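Local coordinates for protein putative glycosyl hydrolase (Parabacteroides distasonis, PDB 4QHZ) that probably acts as a glycosyl hydrolase of the 3-keto-disaccharide hydrolase family and binds magnesium, at residues F122-Y127 / T173-K178; T107-E112 / P232-S237. All coordinates share one frame; numbering follows the deposited sequence.

In the fold
From the N terminus, the chain first reaches 107-112, in the loop between strand 97-104 and strand 119-123. It then enters the hairpin of strands 119-123 and 127-131, whose turn is 122-127. Interaction 1 closes when the end of strand 165-177 arrives at 173-178, linking the smaller sheet to the larger antiparallel one. Interaction 2 closes much later, when 232-237, ahead of strand 237-245, meets 107-112, so interaction 1 is nested inside its loop. The two do not touch: their nearest atoms are about 11 Å apart. One ties the two sheets together, the other joins two loops leading out of and into neighbouring strands of the larger sheet.

Interaction 1. Residues F122-Y127 / T173-K178; sequences FLQGMY and TAPTFK
The tight turn of the hairpin formed by strands 119-123 and 127-131 meets the end of strand 165-177, where Gln-124 and Tyr-127 reach Ala-174, Pro-175 and Phe-177. The turn is of type II, running from Phe-122 to Gly-125, and passes into a classic beta bulge: Met-126 and Tyr-127 both face Leu-123, and the backbone N of each donates to Leu-123 O. Gln-124, the third residue of the turn, holds its CG anti to the carbonyl carbon (chi1 -59°), and its chain extends from there. Its amide ends on the methyl of Ala-174, with OE1 3.6 Å and NE2 3.7 Å from Ala-174 CB. OE1 also lies 3.4 Å from Pro-175 CD, the glutamine side chain and proline ring running past one another, headed opposite ways. The polar ends of this buried amide are satisfied beyond the contact, OE1 by Tyr-172 OH and NE2 by Phe-94 O, which fixes the way the amide is turned. The phenol tip of Tyr-127 does the other half of the work: its OH comes within 3.9 Å of Pro-175 CG, and lies at the edge of the Phe-177 ring, 4.3 Å from Phe-177 CZ. That hydroxyl is hydrogen-bonded to His-219 NE2 and Tyr-183 OH, while Met-126 CB sits 3.5 Å above the centre of the Tyr-127 ring, covering one face. Across the segments, polar oxygens and the amide nitrogen lie against carbon atoms. Phe-177 stacks on Tyr-183 and meets His-219 edge-to-face. The hairpin belongs to the five-stranded sheet, where the backbones of Phe-122 and Ile-225 are hydrogen-bonded, whereas strand 185-193, which pairs with 165-177 in the larger sheet, packs Pro-187 against Tyr-127 and Pro-175.

Interaction 2. Residues T107-E112 / P232-S237; sequences TNITGE and PSEPIS
Glu-234 and Thr-110 join two irregular loops at the rim of the concanavalin-type fold, one following strand 97-104 and the other preceding strand 237-245. The hydrogen bonds converge on a single carboxylate oxygen. Thr-110 OG1 donates to Glu-234 OE1 over 2.8 Å, and OE1 receives it on its syn lone pair, on the side of OE2. The backbone adds a second, weak bond from Thr-110 N to the same OE1, at 2.9 Å and an angle of 130°. The hydroxyl and amide of one residue therefore grip one oxygen, and the bend at chi2 (77°) brings Glu-234 CD round toward Thr-110. A water lies between the other oxygen, Glu-234 OE2, and Asn-108 O, but its distance to the carbonyl is too short to be fully trusted.

Van der Waals packing fills in around these bonds. The Asn-108 side chain crosses that of Glu-234 with amide and carboxylate planes 51° apart, and its OD1 is 3.8 Å from Glu-234 CG. Ile-109 lays CD1 3.6 Å from Glu-234 O and 4.0 Å from Ser-233 CB.

Ser-233 directs its polar end elsewhere, OG bonding to Asp-231 OD1 and Gly-117 N. The latter residue directly precedes Asn-118, a magnesium ligand, so this loop also borders the metal site. On the opposing loop, the carbonyl of Thr-110 rests against the serine methylene, with Thr-110 O 3.3 Å from Ser-233 CB.

Interaction 1. Residues F122-Y127 / T173-K178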
ATOM      1  N   PHE C 122      -5.846  21.039   9.962  1.00 21.90           N
ATOM      2  CA  PHE C 122      -6.578  19.808  10.251  1.00 23.08           C
ATOM      3  C   PHE C 122      -7.265  19.303   8.995  1.00 23.67           C
ATOM      4  O   PHE C 122      -8.254  19.884   8.537  1.00 22.59           O
ATOM      5  CB  PHE C 122      -7.607  20.018  11.358  1.00 24.21           C
ATOM      6  CG  PHE C 122      -7.015  20.055  12.741  1.00 23.46           C
ATOM      7  CD1 PHE C 122      -6.342  21.184  13.193  1.00 23.63           C
ATOM      8  CD2 PHE C 122      -7.145  18.969  13.592  1.00 23.87           C
ATOM      9  CE1 PHE C 122      -5.804  21.228  14.469  1.00 23.99           C
ATOM     10  CE2 PHE C 122      -6.609  19.005  14.863  1.00 24.98           C
ATOM     11  CZ  PHE C 122      -5.938  20.137  15.304  1.00 25.20           C
ATOM     12  N   LEU C 123      -6.733  18.209   8.456  1.00 23.48           N
ATOM     13  CA  LEU C 123      -7.227  17.614   7.217  1.00 22.83           C
ATOM     14  C   LEU C 123      -8.546  16.903   7.486  1.00 22.45           C
ATOM     15  O   LEU C 123      -8.620  16.055   8.376  1.00 22.76           O
ATOM     16  CB  LEU C 123      -6.194  16.644   6.649  1.00 23.76           C
ATOM     17  CG  LEU C 123      -4.783  17.233   6.486  1.00 25.91           C
ATOM     18  CD1 LEU C 123      -3.788  16.153   6.096  1.00 26.20           C
ATOM     19  CD2 LEU C 123      -4.766  18.365   5.469  1.00 26.17           C
ATOM     20  N   GLN C 124      -9.582  17.279   6.734  1.00 20.99           N
ATOM     21  CA  GLN C 124     -10.973  16.879   7.000  1.00 21.45           C
ATOM     22  C   GLN C 124     -11.407  17.172   8.443  1.00 21.24           C
ATOM     23  O   GLN C 124     -12.327  16.550   8.951  1.00 21.81           O
ATOM     24  CB  GLN C 124     -11.190  15.399   6.674  1.00 21.87           C
ATOM     25  CG  GLN C 124     -10.894  15.042   5.232  1.00 22.65           C
ATOM     26  CD  GLN C 124     -11.318  13.626   4.895  1.00 23.11           C
ATOM     27  OE1 GLN C 124     -10.706  12.660   5.347  1.00 21.29           O
ATOM     28  NE2 GLN C 124     -12.383  13.498   4.112  1.00 24.70           N
ATOM     29  N   GLY C 125     -10.750  18.133   9.085  1.00 21.33           N
ATOM     30  CA  GLY C 125     -11.053  18.505  10.464  1.00 24.01           C
ATOM     31  C   GLY C 125     -10.576  17.522  11.517  1.00 26.06           C
ATOM     32  O   GLY C 125     -10.860  17.717  12.690  1.00 27.95           O
HETATM   33  N   MSE C 126      -9.842  16.477  11.121  1.00 26.70           N
HETATM   34  CA  MSE C 126      -9.473  15.396  12.055  1.00 25.05           C
HETATM   35  C   MSE C 126      -7.985  15.208  12.258  1.00 24.29           C
HETATM   36  O   MSE C 126      -7.568  14.761  13.322  1.00 22.43           O
HETATM   37  CB  MSE C 126      -9.979  14.046  11.550  1.00 27.09           C
HETATM   38  CG  MSE C 126     -11.457  14.005  11.180  1.00 29.64           C
HETATM   39 SE   MSE C 126     -12.571  14.370  12.746  0.75 36.44          SE
HETATM   40  CE  MSE C 126     -12.791  12.514  13.387  1.00 36.14           C
ATOM     41  N   TYR C 127      -7.173  15.529  11.254  1.00 22.69           N
ATOM     42  CA  TYR C 127      -5.769  15.123  11.248  1.00 22.29           C
ATOM     43  C   TYR C 127      -4.836  16.323  11.074  1.00 21.40           C
ATOM     44  O   TYR C 127      -4.708  16.860   9.970  1.00 22.63           O
ATOM     45  CB  TYR C 127      -5.532  14.083  10.141  1.00 20.49           C
ATOM     46  CG  TYR C 127      -6.598  13.007  10.066  1.00 20.71           C
ATOM     47  CD1 TYR C 127      -6.792  12.118  11.120  1.00 20.84           C
ATOM     48  CD2 TYR C 127      -7.411  12.875   8.944  1.00 19.54           C
ATOM     49  CE1 TYR C 127      -7.764  11.137  11.064  1.00 19.92           C
ATOM     50  CE2 TYR C 127      -8.387  11.889   8.882  1.00 20.57           C
ATOM     51  CZ  TYR C 127      -8.560  11.025   9.945  1.00 19.18           C
ATOM     52  OH  TYR C 127      -9.527  10.051   9.889  1.00 17.21           O
ATOM     53  N   THR C 173      -5.194  11.633   0.702  1.00 21.01           N
ATOM     54  CA  THR C 173      -6.152  10.607   0.357  1.00 21.90           C
ATOM     55  C   THR C 173      -6.975  10.308   1.603  1.00 22.01           C
ATOM     56  O   THR C 173      -6.425   9.966   2.648  1.00 22.49           O
ATOM     57  CB  THR C 173      -5.441   9.336  -0.133  1.00 24.35           C
ATOM     58  OG1 THR C 173      -4.564   9.671  -1.219  1.00 26.96           O
ATOM     59  CG2 THR C 173      -6.439   8.295  -0.598  1.00 26.14           C
ATOM     60  N   ALA C 174      -8.293  10.453   1.485  1.00 22.48           N
ATOM     61  CA  ALA C 174      -9.206  10.258   2.607  1.00 21.95           C
ATOM     62  C   ALA C 174      -9.348   8.779   2.940  1.00 21.81           C
ATOM     63  O   ALA C 174      -9.128   7.929   2.080  1.00 21.23           O
ATOM     64  CB  ALA C 174     -10.569  10.854   2.289  1.00 22.81           C
ATOM     65  N   PRO C 175      -9.700   8.466   4.198  1.00 20.65           N
ATOM     66  CA  PRO C 175      -9.896   7.083   4.582  1.00 20.98           C
ATOM     67  C   PRO C 175     -11.257   6.588   4.130  1.00 20.79           C
ATOM     68  O   PRO C 175     -12.098   7.394   3.744  1.00 19.18           O
ATOM     69  CB  PRO C 175      -9.867   7.142   6.104  1.00 21.76           C
ATOM     70  CG  PRO C 175     -10.440   8.480   6.420  1.00 21.51           C
ATOM     71  CD  PRO C 175      -9.960   9.390   5.324  1.00 21.95           C
ATOM     72  N   THR C 176     -11.443   5.269   4.151  1.00 21.48           N
ATOM     73  CA  THR C 176     -12.764   4.664   4.098  1.00 21.04           C
ATOM     74  C   THR C 176     -12.998   3.924   5.410  1.00 21.94           C
ATOM     75  O   THR C 176     -12.052   3.476   6.050  1.00 23.63           O
ATOM     76  CB  THR C 176     -12.916   3.698   2.912  1.00 22.24           C
ATOM     77  OG1 THR C 176     -11.910   2.679   2.978  1.00 22.52           O
ATOM     78  CG2 THR C 176     -12.797   4.450   1.585  1.00 21.98           C
ATOM     79  N   PHE C 177     -14.258   3.804   5.811  1.00 24.20           N
ATOM     80  CA  PHE C 177     -14.607   3.184   7.085  1.00 24.80           C
ATOM     81  C   PHE C 177     -15.495   1.971   6.880  1.00 25.67           C
ATOM     82  O   PHE C 177     -16.320   1.940   5.971  1.00 25.90           O
ATOM     83  CB  PHE C 177     -15.309   4.195   7.991  1.00 24.56           C
ATOM     84  CG  PHE C 177     -14.387   5.226   8.559  1.00 24.33           C
ATOM     85  CD1 PHE C 177     -13.654   4.960   9.713  1.00 23.50           C
ATOM     86  CD2 PHE C 177     -14.235   6.466   7.940  1.00 24.24           C
ATOM     87  CE1 PHE C 177     -12.788   5.908  10.235  1.00 22.69           C
ATOM     88  CE2 PHE C 177     -13.358   7.412   8.456  1.00 22.57           C
ATOM     89  CZ  PHE C 177     -12.641   7.134   9.606  1.00 21.72           C
ATOM     90  N   LYS C 178     -15.314   0.967   7.730  1.00 27.35           N
ATOM     91  CA  LYS C 178     -16.193  -0.194   7.738  1.00 28.25           C
ATOM     92  C   LYS C 178     -17.488   0.153   8.464  1.00 30.61           C
ATOM     93  O   LYS C 178     -17.562   1.157   9.170  1.00 28.61           O
ATOM     94  CB  LYS C 178     -15.533  -1.385   8.427  1.00 26.99           C
ATOM     95  CG  LYS C 178     -14.225  -1.820   7.808  1.00 27.77           C
ATOM     96  CD  LYS C 178     -13.684  -3.063   8.495  1.00 28.63           C
ATOM     97  CE  LYS C 178     -12.260  -3.348   8.043  1.00 29.35           C
ATOM     98  NZ  LYS C 178     -11.606  -4.396   8.873  1.00 30.34           N
TER

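Interaction 2. Residues T107-E112 / P232-S237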
ATOM      1  N   THR C 107       8.417  38.517  12.453  1.00 26.10           N
ATOM      2  CA  THR C 107       9.811  38.771  12.828  1.00 24.68           C
ATOM      3  C   THR C 107       9.972  39.030  14.327  1.00 24.49           C
ATOM      4  O   THR C 107      11.052  38.818  14.869  1.00 24.41           O
ATOM      5  CB  THR C 107      10.409  39.964  12.055  1.00 24.50           C
ATOM      6  OG1 THR C 107       9.579  41.114  12.223  1.00 26.33           O
ATOM      7  CG2 THR C 107      10.516  39.645  10.574  1.00 25.99           C
ATOM      8  N   ASN C 108       8.906  39.487  14.986  1.00 23.21           N
ATOM      9  CA  ASN C 108       8.935  39.748  16.426  1.00 24.20           C
ATOM     10  C   ASN C 108       8.414  38.573  17.279  1.00 25.63           C
ATOM     11  O   ASN C 108       8.049  38.753  18.442  1.00 27.75           O
ATOM     12  CB  ASN C 108       8.165  41.040  16.740  1.00 24.25           C
ATOM     13  CG  ASN C 108       6.666  40.899  16.549  1.00 25.05           C
ATOM     14  OD1 ASN C 108       6.185  39.930  15.963  1.00 25.93           O
ATOM     15  ND2 ASN C 108       5.920  41.858  17.064  1.00 26.52           N
ATOM     16  N   ILE C 109       8.396  37.374  16.697  1.00 25.39           N
ATOM     17  CA  ILE C 109       7.965  36.161  17.392  1.00 24.87           C
ATOM     18  C   ILE C 109       8.711  35.945  18.710  1.00 26.09           C
ATOM     19  O   ILE C 109       9.901  36.240  18.827  1.00 26.02           O
ATOM     20  CB  ILE C 109       8.139  34.903  16.485  1.00 24.32           C
ATOM     21  CG1 ILE C 109       7.504  33.658  17.116  1.00 23.36           C
ATOM     22  CG2 ILE C 109       9.607  34.646  16.165  1.00 23.12           C
ATOM     23  CD1 ILE C 109       5.993  33.721  17.217  1.00 23.99           C
ATOM     24  N   THR C 110       7.990  35.440  19.701  1.00 25.63           N
ATOM     25  CA  THR C 110       8.581  35.002  20.957  1.00 26.11           C
ATOM     26  C   THR C 110       7.998  33.646  21.322  1.00 26.66           C
ATOM     27  O   THR C 110       7.006  33.211  20.731  1.00 25.54           O
ATOM     28  CB  THR C 110       8.304  35.990  22.104  1.00 25.14           C
ATOM     29  OG1 THR C 110       6.888  36.151  22.267  1.00 25.60           O
ATOM     30  CG2 THR C 110       8.937  37.344  21.814  1.00 25.77           C
ATOM     31  N   GLY C 111       8.607  32.997  22.311  1.00 26.48           N
ATOM     32  CA  GLY C 111       8.106  31.724  22.821  1.00 27.85           C
ATOM     33  C   GLY C 111       9.033  30.561  22.538  1.00 28.45           C
ATOM     34  O   GLY C 111       9.979  30.679  21.757  1.00 26.59           O
ATOM     35  N   GLU C 112       8.742  29.430  23.171  1.00 29.56           N
ATOM     36  CA  GLU C 112       9.564  28.238  23.046  1.00 29.96           C
ATOM     37  C   GLU C 112       8.716  27.007  22.803  1.00 27.43           C
ATOM     38  O   GLU C 112       7.543  26.967  23.160  1.00 23.87           O
ATOM     39  CB  GLU C 112      10.374  28.020  24.321  1.00 33.54           C
ATOM     40  CG  GLU C 112      11.467  29.041  24.565  1.00 37.64           C
ATOM     41  CD  GLU C 112      12.165  28.805  25.892  1.00 45.48           C
ATOM     42  OE1 GLU C 112      11.549  29.086  26.941  1.00 40.20           O
ATOM     43  OE2 GLU C 112      13.323  28.332  25.886  1.00 49.23           O
ATOM     44  N   PRO C 232       0.550  32.518  24.255  1.00 25.89           N
ATOM     45  CA  PRO C 232       0.675  33.973  24.077  1.00 26.73           C
ATOM     46  C   PRO C 232       1.563  34.441  22.899  1.00 25.35           C
ATOM     47  O   PRO C 232       1.674  35.640  22.685  1.00 24.36           O
ATOM     48  CB  PRO C 232       1.275  34.448  25.411  1.00 26.92           C
ATOM     49  CG  PRO C 232       1.934  33.258  26.001  1.00 28.01           C
ATOM     50  CD  PRO C 232       1.252  32.033  25.460  1.00 27.55           C
ATOM     51  N   SER C 233       2.158  33.533  22.133  1.00 24.32           N
ATOM     52  CA  SER C 233       3.056  33.955  21.051  1.00 24.26           C
ATOM     53  C   SER C 233       2.324  34.789  19.996  1.00 25.61           C
ATOM     54  O   SER C 233       1.129  34.595  19.728  1.00 25.80           O
ATOM     55  CB  SER C 233       3.753  32.756  20.395  1.00 23.62           C
ATOM     56  OG  SER C 233       2.871  31.998  19.590  1.00 23.47           O
ATOM     57  N   GLU C 234       3.069  35.711  19.402  1.00 26.71           N
ATOM     58  CA  GLU C 234       2.565  36.589  18.357  1.00 28.42           C
ATOM     59  C   GLU C 234       1.976  35.763  17.203  1.00 26.24           C
ATOM     60  O   GLU C 234       2.545  34.741  16.834  1.00 26.28           O
ATOM     61  CB  GLU C 234       3.690  37.491  17.847  1.00 30.41           C
ATOM     62  CG  GLU C 234       4.160  38.545  18.848  1.00 32.54           C
ATOM     63  CD  GLU C 234       5.063  38.005  19.954  1.00 32.03           C
ATOM     64  OE1 GLU C 234       5.429  36.808  19.950  1.00 29.14           O
ATOM     65  OE2 GLU C 234       5.405  38.796  20.850  1.00 36.49           O
ATOM     66  N   PRO C 235       0.838  36.201  16.637  1.00 26.13           N
ATOM     67  CA  PRO C 235       0.100  35.329  15.719  1.00 26.57           C
ATOM     68  C   PRO C 235       0.780  35.172  14.374  1.00 26.51           C
ATOM     69  O   PRO C 235       1.412  36.112  13.898  1.00 28.17           O
ATOM     70  CB  PRO C 235      -1.246  36.040  15.556  1.00 27.07           C
ATOM     71  CG  PRO C 235      -0.959  37.474  15.842  1.00 28.20           C
ATOM     72  CD  PRO C 235       0.161  37.496  16.841  1.00 27.85           C
ATOM     73  N   ILE C 236       0.654  33.997  13.760  1.00 25.54           N
ATOM     74  CA  ILE C 236       1.225  33.805  12.428  1.00 24.36           C
ATOM     75  C   ILE C 236       0.262  34.319  11.353  1.00 23.61           C
ATOM     76  O   ILE C 236      -0.928  34.528  11.609  1.00 24.61           O
ATOM     77  CB  ILE C 236       1.628  32.336  12.150  1.00 24.28           C
ATOM     78  CG1 ILE C 236       0.418  31.433  11.999  1.00 23.84           C
ATOM     79  CG2 ILE C 236       2.550  31.800  13.243  1.00 24.14           C
ATOM     80  CD1 ILE C 236       0.768  30.138  11.300  1.00 26.62           C
ATOM     81  N   SER C 237       0.790  34.537  10.156  1.00 22.59           N
ATOM     82  CA  SER C 237      -0.017  34.997   9.029  1.00 24.40           C
ATOM     83  C   SER C 237      -0.032  33.965   7.902  1.00 25.65           C
ATOM     84  O   SER C 237       0.904  33.181   7.755  1.00 26.26           O
ATOM     85  CB  SER C 237       0.508  36.339   8.518  1.00 22.83           C
ATOM     86  OG  SER C 237       0.254  37.364   9.463  1.00 21.71           O
TER
HETATM   87  O   HOH W   1       7.691  40.446  20.242  1.00 46.04           O